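Local coordinates for phycocyanobilin lyase subunit beta (Nostoc sp. PCC 7120, PDB 5N3U), which associates with CpcE to form a phycobiliprotein lyase that is probably required for chromophorylation of the phycocyanin subunit CpcA, at residues B[32-35]-B[36-40]; B[62-65]-B[66-70]; B[93-96]-B[97-101]. All coordinates share one frame; numbering follows the deposited sequence.

How the contacts relate
Three helices, 34-40, 64-69 and 95-104, separated in the chain by helices 46-59 and 76-89, carry the three contacts, each at the point where a turn winds up into its helix. Contact 1 and contact 2 have centres about 10 Å apart and touch where Pro35 and Ile34 meet the amide end of Gln66, Pro35 CG lying 3.4 Å from Gln66 NE2. Contact 2 and contact 3, about 12 Å between centres, meet through Val64 and Pro65 on Arg93 and through Leu68 on Ala94 and Val97. Contacts 1 and 3, about 20 Å between centres, do not touch; contact 2 stands between them. CpcE, the alpha subunit, reaches contacts 2 and 3 but not contact 1.

Contact 1 of 3, residues B[32-35]-B[36-40]; sequences AAIP and TLIAV
Ile34 and Ile38, one helical turn apart, make the tight side of this contact: CG2 of Ile34 meets CD1 of Ile38 at 3.6 Å, methyl against methyl, the two side chains slanting across each other. The torsions bring these branches together. In Ile34 the CG2 methyl is the branch opposite the backbone N (CG1 at chi1 -56°), which turns it toward the following turn; in Ile38 the extended arm, with CD1 at chi2 164°, reaches back over it. CG1 of Ile38 also lies against Ile34 O, so the side chain runs over the carbonyl that its own N-H uses. That bond, Ile38 N to Ile34 O, spans 2.9 Å. Leu37 N bonds in the same way to Ala33 O, 2.9 Å away, and CG of Leu37 leans on this oxygen at 3.6 Å. Beneath this face lie Leu56 and Leu59 of helix 46-59, on which Ile34 packs, and Leu67 of helix 64-69, which meets Ile38.

Pro35 forms the edge between the two sides. It is partly exposed, its ring rests against Gln66 of helix 64-69, and in the first turn its lack of an N-H costs no helical bond.

The solvent side is looser. Thr36 and Ala39 are exposed, and CB of Ala39 reaches no more than Pro35 O, at 3.5 Å. Ala39 N donates to that same oxygen over 2.9 Å.

Thus one amphipathic turn opens helix 34-40: branched aliphatic groups close the inner face, and a small methyl and a threonine are left toward solvent. The side-chain chemistry across this turn is apolar, and the carbonyls of Ala33, Ile34 and Pro35 are each met by an N-H one turn on.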
loop_
_atom_site.group_PDB
_atom_site.type_symbol
_atom_site.label_atom_id
_atom_site.label_comp_id
_atom_site.label_asym_id
_atom_site.label_seq_id
_atom_site.Cartn_x
_atom_site.Cartn_y
_atom_site.Cartn_z
ATOM N N ALA B 32 -16.718 23.399 14.588
ATOM C CA ALA B 32 -16.493 22.323 15.539
ATOM C C ALA B 32 -16.509 20.920 14.950
ATOM O O ALA B 32 -15.909 20.055 15.523
ATOM C CB ALA B 32 -17.486 22.373 16.716
ATOM N N ALA B 33 -17.252 20.705 13.881
ATOM C CA ALA B 33 -17.370 19.394 13.253
ATOM C C ALA B 33 -16.128 18.980 12.379
ATOM O O ALA B 33 -16.103 17.867 11.862
ATOM C CB ALA B 33 -18.610 19.397 12.369
ATOM N N ILE B 34 -15.176 19.900 12.136
ATOM C CA ILE B 34 -14.050 19.655 11.173
ATOM C C ILE B 34 -13.377 18.311 11.464
ATOM O O ILE B 34 -13.313 17.461 10.581
ATOM C CB ILE B 34 -12.920 20.716 11.221
ATOM C CG1 ILE B 34 -13.409 22.143 10.997
ATOM C CG2 ILE B 34 -11.832 20.453 10.205
ATOM C CD1 ILE B 34 -13.940 22.488 9.712
ATOM N N PRO B 35 -12.923 18.103 12.695
ATOM C CA PRO B 35 -12.254 16.801 12.916
ATOM C C PRO B 35 -13.111 15.565 12.573
ATOM O O PRO B 35 -12.614 14.581 12.039
ATOM C CB PRO B 35 -11.942 16.824 14.401
ATOM C CG PRO B 35 -12.006 18.282 14.742
ATOM C CD PRO B 35 -13.150 18.782 13.982
ATOM N N THR B 36 -14.398 15.622 12.884
ATOM C CA THR B 36 -15.298 14.534 12.508
ATOM C C THR B 36 -15.394 14.388 11.028
ATOM O O THR B 36 -15.380 13.272 10.519
ATOM C CB THR B 36 -16.712 14.715 13.162
ATOM O OG1 THR B 36 -16.533 14.745 14.575
ATOM C CG2 THR B 36 -17.629 13.537 12.862
ATOM N N LEU B 37 -15.511 15.482 10.302
ATOM C CA LEU B 37 -15.613 15.390 8.862
ATOM C C LEU B 37 -14.351 14.670 8.340
ATOM O O LEU B 37 -14.459 13.802 7.484
ATOM C CB LEU B 37 -15.765 16.741 8.170
ATOM C CG LEU B 37 -17.184 17.405 8.431
ATOM C CD1 LEU B 37 -17.206 18.877 8.110
ATOM C CD2 LEU B 37 -18.268 16.744 7.572
ATOM N N ILE B 38 -13.185 15.091 8.834
ATOM C CA ILE B 38 -11.911 14.491 8.348
ATOM C C ILE B 38 -11.922 12.984 8.679
ATOM O O ILE B 38 -11.541 12.135 7.840
ATOM C CB ILE B 38 -10.749 15.242 8.986
ATOM C CG1 ILE B 38 -10.759 16.643 8.367
ATOM C CG2 ILE B 38 -9.424 14.502 8.740
ATOM C CD1 ILE B 38 -9.920 17.544 9.193
ATOM N N ALA B 39 -12.379 12.630 9.864
ATOM C CA ALA B 39 -12.388 11.244 10.297
ATOM C C ALA B 39 -13.279 10.374 9.384
ATOM O O ALA B 39 -13.011 9.221 9.232
ATOM C CB ALA B 39 -12.860 11.141 11.725
ATOM N N VAL B 40 -14.294 10.952 8.751
ATOM C CA VAL B 40 -15.145 10.225 7.842
ATOM C C VAL B 40 -14.324 9.603 6.698
ATOM O O VAL B 40 -14.707 8.568 6.191
ATOM C CB VAL B 40 -16.288 11.079 7.285
ATOM C CG1 VAL B 40 -17.006 10.397 6.135
ATOM C CG2 VAL B 40 -17.263 11.392 8.422
#

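Contact 2 of 3, residues B[62-65]-B[66-70]; sequences VAVP and QLLTQ
Val64 and Leu68, like Ala63 and Leu67, make a local i to i+4 contact at the start of the short helix 64-69, within the HEAT-repeat range of CpcF. Leu67 N donates to Ala63 O and Leu68 N to Val64 O, both over 2.9 Å. On the apolar side the side chains of Val64 and Leu68 run alongside each other in a common direction, Val64 CG1 touching Leu68 CD1 at 3.7 Å.

A water bridges the N-terminal turn. It donates to Val62 O and to Gln66 OE1 (2.8 Å) and accepts from Gln66 N at 3.0 Å, tying the side-chain amide of Gln66 to the backbone around it. The C-terminal turn is held differently. Thr69 OG1 takes the position between its own N and C (chi1 56°), from which it donates to Pro65 O at 2.9 Å, 24° off the carbonyl plane. Thr69 N reaches the same oxygen by a weak bond of 3.2 Å, so the hydroxyl reinforces a backbone link that is bent to 131°. Gln70 then leaves helical backbone angles.

On one side Ala63, Gln66 and Leu67 pack on helix 34-40, while Leu67 also reaches Leu86 and Ile89 of helix 76-89. Toward the start of helix 95-104, Val64 meets Arg93 and Leu68 meets Ala94, and Pro142 of the alpha subunit covers Pro65 and Leu68.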
loop_
_atom_site.group_PDB
_atom_site.type_symbol
_atom_site.label_atom_id
_atom_site.label_comp_id
_atom_site.label_asym_id
_atom_site.label_seq_id
_atom_site.Cartn_x
_atom_site.Cartn_y
_atom_site.Cartn_z
ATOM N N VAL B 62 -10.706 28.175 6.836
ATOM C CA VAL B 62 -10.691 27.900 8.250
ATOM C C VAL B 62 -10.362 26.385 8.595
ATOM O O VAL B 62 -9.861 26.071 9.686
ATOM C CB VAL B 62 -12.050 28.313 8.916
ATOM C CG1 VAL B 62 -13.220 27.464 8.404
ATOM C CG2 VAL B 62 -11.950 28.238 10.429
ATOM N N ALA B 63 -10.774 25.489 7.715
ATOM C CA ALA B 63 -10.471 24.043 7.896
ATOM C C ALA B 63 -9.036 23.652 7.514
ATOM O O ALA B 63 -8.620 22.543 7.854
ATOM C CB ALA B 63 -11.426 23.242 7.123
ATOM N N VAL B 64 -8.309 24.503 6.781
ATOM C CA VAL B 64 -7.002 24.114 6.265
ATOM C C VAL B 64 -6.014 23.657 7.358
ATOM O O VAL B 64 -5.442 22.625 7.176
ATOM C CB VAL B 64 -6.414 25.203 5.342
ATOM C CG1 VAL B 64 -4.957 24.911 5.038
ATOM C CG2 VAL B 64 -7.220 25.235 4.126
ATOM N N PRO B 65 -5.863 24.358 8.506
ATOM C CA PRO B 65 -4.936 23.910 9.514
ATOM C C PRO B 65 -5.176 22.490 10.029
ATOM O O PRO B 65 -4.219 21.703 10.232
ATOM C CB PRO B 65 -5.163 24.923 10.672
ATOM C CG PRO B 65 -5.426 26.170 9.948
ATOM C CD PRO B 65 -6.340 25.725 8.809
ATOM N N GLN B 66 -6.428 22.166 10.304
ATOM C CA GLN B 66 -6.744 20.801 10.739
ATOM C C GLN B 66 -6.614 19.790 9.619
ATOM O O GLN B 66 -6.102 18.667 9.839
ATOM C CB GLN B 66 -8.137 20.767 11.364
ATOM C CG GLN B 66 -8.097 21.279 12.832
ATOM C CD GLN B 66 -9.470 21.614 13.305
ATOM O OE1 GLN B 66 -10.112 22.482 12.727
ATOM N NE2 GLN B 66 -9.956 20.914 14.298
ATOM N N LEU B 67 -7.056 20.136 8.429
ATOM C CA LEU B 67 -6.744 19.229 7.301
ATOM C C LEU B 67 -5.245 18.949 7.189
ATOM O O LEU B 67 -4.862 17.822 7.005
ATOM C CB LEU B 67 -7.207 19.763 6.034
ATOM C CG LEU B 67 -8.712 19.638 5.754
ATOM C CD1 LEU B 67 -9.080 20.622 4.679
ATOM C CD2 LEU B 67 -9.088 18.236 5.293
ATOM N N LEU B 68 -4.378 19.955 7.322
ATOM C CA LEU B 68 -2.927 19.723 7.217
ATOM C C LEU B 68 -2.315 18.871 8.314
ATOM O O LEU B 68 -1.286 18.267 8.046
ATOM C CB LEU B 68 -2.094 20.997 7.189
ATOM C CG LEU B 68 -2.359 21.905 6.042
ATOM C CD1 LEU B 68 -1.779 23.322 6.211
ATOM C CD2 LEU B 68 -1.924 21.324 4.771
ATOM N N THR B 69 -2.866 18.865 9.513
ATOM C CA THR B 69 -2.285 18.197 10.635
ATOM C C THR B 69 -3.070 16.961 11.060
ATOM O O THR B 69 -2.695 16.326 12.020
ATOM C CB THR B 69 -2.207 19.124 11.864
ATOM O OG1 THR B 69 -3.497 19.629 12.171
ATOM C CG2 THR B 69 -1.303 20.332 11.569
ATOM N N GLN B 70 -4.136 16.607 10.353
ATOM C CA GLN B 70 -4.898 15.362 10.649
ATOM C C GLN B 70 -4.954 14.502 9.395
ATOM O O GLN B 70 -6.039 14.045 8.978
ATOM C CB GLN B 70 -6.323 15.691 11.110
ATOM C CG GLN B 70 -6.246 16.427 12.452
ATOM C CD GLN B 70 -7.590 16.957 12.965
ATOM O OE1 GLN B 70 -8.647 16.478 12.591
ATOM N NE2 GLN B 70 -7.534 18.015 13.763
HETATM O O HOH W 1 -8.661 24.025 10.822
#

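Contact 3 of 3, residues B[93-96]-B[97-101]; sequences RALD and VLIDA
Leu95 and Ile99 meet one turn apart, their terminal methyls Leu95 CD1 and Ile99 CD1 3.8 Å from each other. Leu95 places CG opposite its backbone N (chi1 176°), which carries the branch forward along the helix to its partner. CG1 of Ile99 presses on Leu95 O at 3.3 Å, beside the N-H of Ile99 that bonds to this oxygen over 2.8 Å. A serine in place of Ile99 would probably leave the Leu95 methyl without its neighbour and open a gap facing Leu118 of helix 108-118 and Thr141 of helix 130-145. On the adjoining face Leu98 CD1 lies over Ala94 O, at 3.6 Å, and approaches the Ala94 methyl more loosely.

The backbone beneath is the start of helix 95-104, in the HEAT-repeat range, where antiparallel helix pairs stack into a superhelix. Leu98 N bonds to Ala94 O and Asp100 N to Asp96 O, the latter at 3.1 Å. Two waters extend this network. One donates to Arg93 O and accepts from Val97 N at 3.0 Å, serving an N-H of the first turn; the other donates to Asp96 O (2.9 Å) and more weakly to Asp100 OD1, so that Asp96 O is gripped by both an N-H and a water.

Farther out, the polar ends face CpcE, the alpha subunit. Asp96 OD1 is hydrogen-bonded to Thr66 and OD2 forms a salt bridge with Arg75, both of that subunit; the two partners grip the two carboxylate oxygens separately and so fix the rotation of the group. Arg93 is tied by a salt bridge from NH2 to Asp91 and by a hydrogen bond from NH1 to the carbonyl of Gly140 of the alpha subunit.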
loop_
_atom_site.group_PDB
_atom_site.type_symbol
_atom_site.label_atom_id
_atom_site.label_comp_id
_atom_site.label_asym_id
_atom_site.label_seq_id
_atom_site.Cartn_x
_atom_site.Cartn_y
_atom_site.Cartn_z
ATOM N N ARG B 93 -1.095 27.495 1.712
ATOM C CA ARG B 93 -0.408 26.930 2.861
ATOM C C ARG B 93 -0.264 25.398 2.772
ATOM O O ARG B 93 0.546 24.848 3.436
ATOM C CB ARG B 93 -1.077 27.272 4.151
ATOM C CG ARG B 93 -1.028 28.781 4.525
ATOM C CD ARG B 93 -1.803 28.962 5.805
ATOM N NE ARG B 93 -3.234 28.859 5.565
ATOM C CZ ARG B 93 -4.160 28.834 6.524
ATOM N NH1 ARG B 93 -3.830 28.982 7.777
ATOM N NH2 ARG B 93 -5.437 28.690 6.206
ATOM N N ALA B 94 -1.011 24.774 1.893
ATOM C CA ALA B 94 -0.944 23.324 1.662
ATOM C C ALA B 94 0.184 22.923 0.727
ATOM O O ALA B 94 0.343 21.749 0.448
ATOM C CB ALA B 94 -2.289 22.890 1.072
ATOM N N LEU B 95 0.961 23.873 0.219
ATOM C CA LEU B 95 2.036 23.536 -0.724
ATOM C C LEU B 95 2.952 22.351 -0.256
ATOM O O LEU B 95 3.161 21.338 -0.971
ATOM C CB LEU B 95 2.868 24.766 -0.952
ATOM C CG LEU B 95 4.081 24.543 -1.846
ATOM C CD1 LEU B 95 3.685 24.272 -3.270
ATOM C CD2 LEU B 95 5.105 25.686 -1.797
ATOM N N ASP B 96 3.523 22.481 0.926
ATOM C CA ASP B 96 4.531 21.455 1.358
ATOM C C ASP B 96 3.913 20.072 1.550
ATOM O O ASP B 96 4.516 19.109 1.190
ATOM C CB ASP B 96 5.232 21.905 2.639
ATOM C CG ASP B 96 6.127 23.184 2.421
ATOM O OD1 ASP B 96 6.645 23.502 1.276
ATOM O OD2 ASP B 96 6.344 23.883 3.423
ATOM N N VAL B 97 2.695 19.995 2.101
ATOM C CA VAL B 97 2.000 18.724 2.134
ATOM C C VAL B 97 1.772 18.160 0.746
ATOM O O VAL B 97 1.919 16.955 0.513
ATOM C CB VAL B 97 0.680 18.790 2.943
ATOM C CG1 VAL B 97 -0.304 17.669 2.679
ATOM C CG2 VAL B 97 1.049 18.798 4.418
ATOM N N LEU B 98 1.312 18.972 -0.182
ATOM C CA LEU B 98 1.075 18.499 -1.498
ATOM C C LEU B 98 2.323 18.047 -2.218
ATOM O O LEU B 98 2.335 17.063 -2.956
ATOM C CB LEU B 98 0.355 19.536 -2.343
ATOM C CG LEU B 98 -1.135 19.559 -2.364
ATOM C CD1 LEU B 98 -1.795 19.241 -1.079
ATOM C CD2 LEU B 98 -1.633 20.867 -2.977
ATOM N N ILE B 99 3.404 18.748 -1.973
ATOM C CA ILE B 99 4.699 18.319 -2.568
ATOM C C ILE B 99 5.165 16.981 -2.050
ATOM O O ILE B 99 5.515 16.035 -2.816
ATOM C CB ILE B 99 5.763 19.355 -2.301
ATOM C CG1 ILE B 99 5.519 20.528 -3.188
ATOM C CG2 ILE B 99 7.140 18.781 -2.553
ATOM C CD1 ILE B 99 6.497 21.670 -2.902
ATOM N N ASP B 100 4.991 16.779 -0.758
ATOM C CA ASP B 100 5.326 15.512 -0.193
ATOM C C ASP B 100 4.526 14.388 -0.721
ATOM O O ASP B 100 5.047 13.326 -0.993
ATOM C CB ASP B 100 5.057 15.528 1.327
ATOM C CG ASP B 100 6.198 16.051 2.058
ATOM O OD1 ASP B 100 7.274 16.150 1.431
ATOM O OD2 ASP B 100 6.074 16.397 3.262
ATOM N N ALA B 101 3.235 14.584 -0.822
ATOM C CA ALA B 101 2.343 13.638 -1.359
ATOM C C ALA B 101 2.610 13.318 -2.785
ATOM O O ALA B 101 2.691 12.173 -3.145
ATOM C CB ALA B 101 0.926 14.164 -1.254
HETATM O O HOH W 2 1.681 22.300 3.640
HETATM O O HOH W 3 7.415 19.235 1.093
#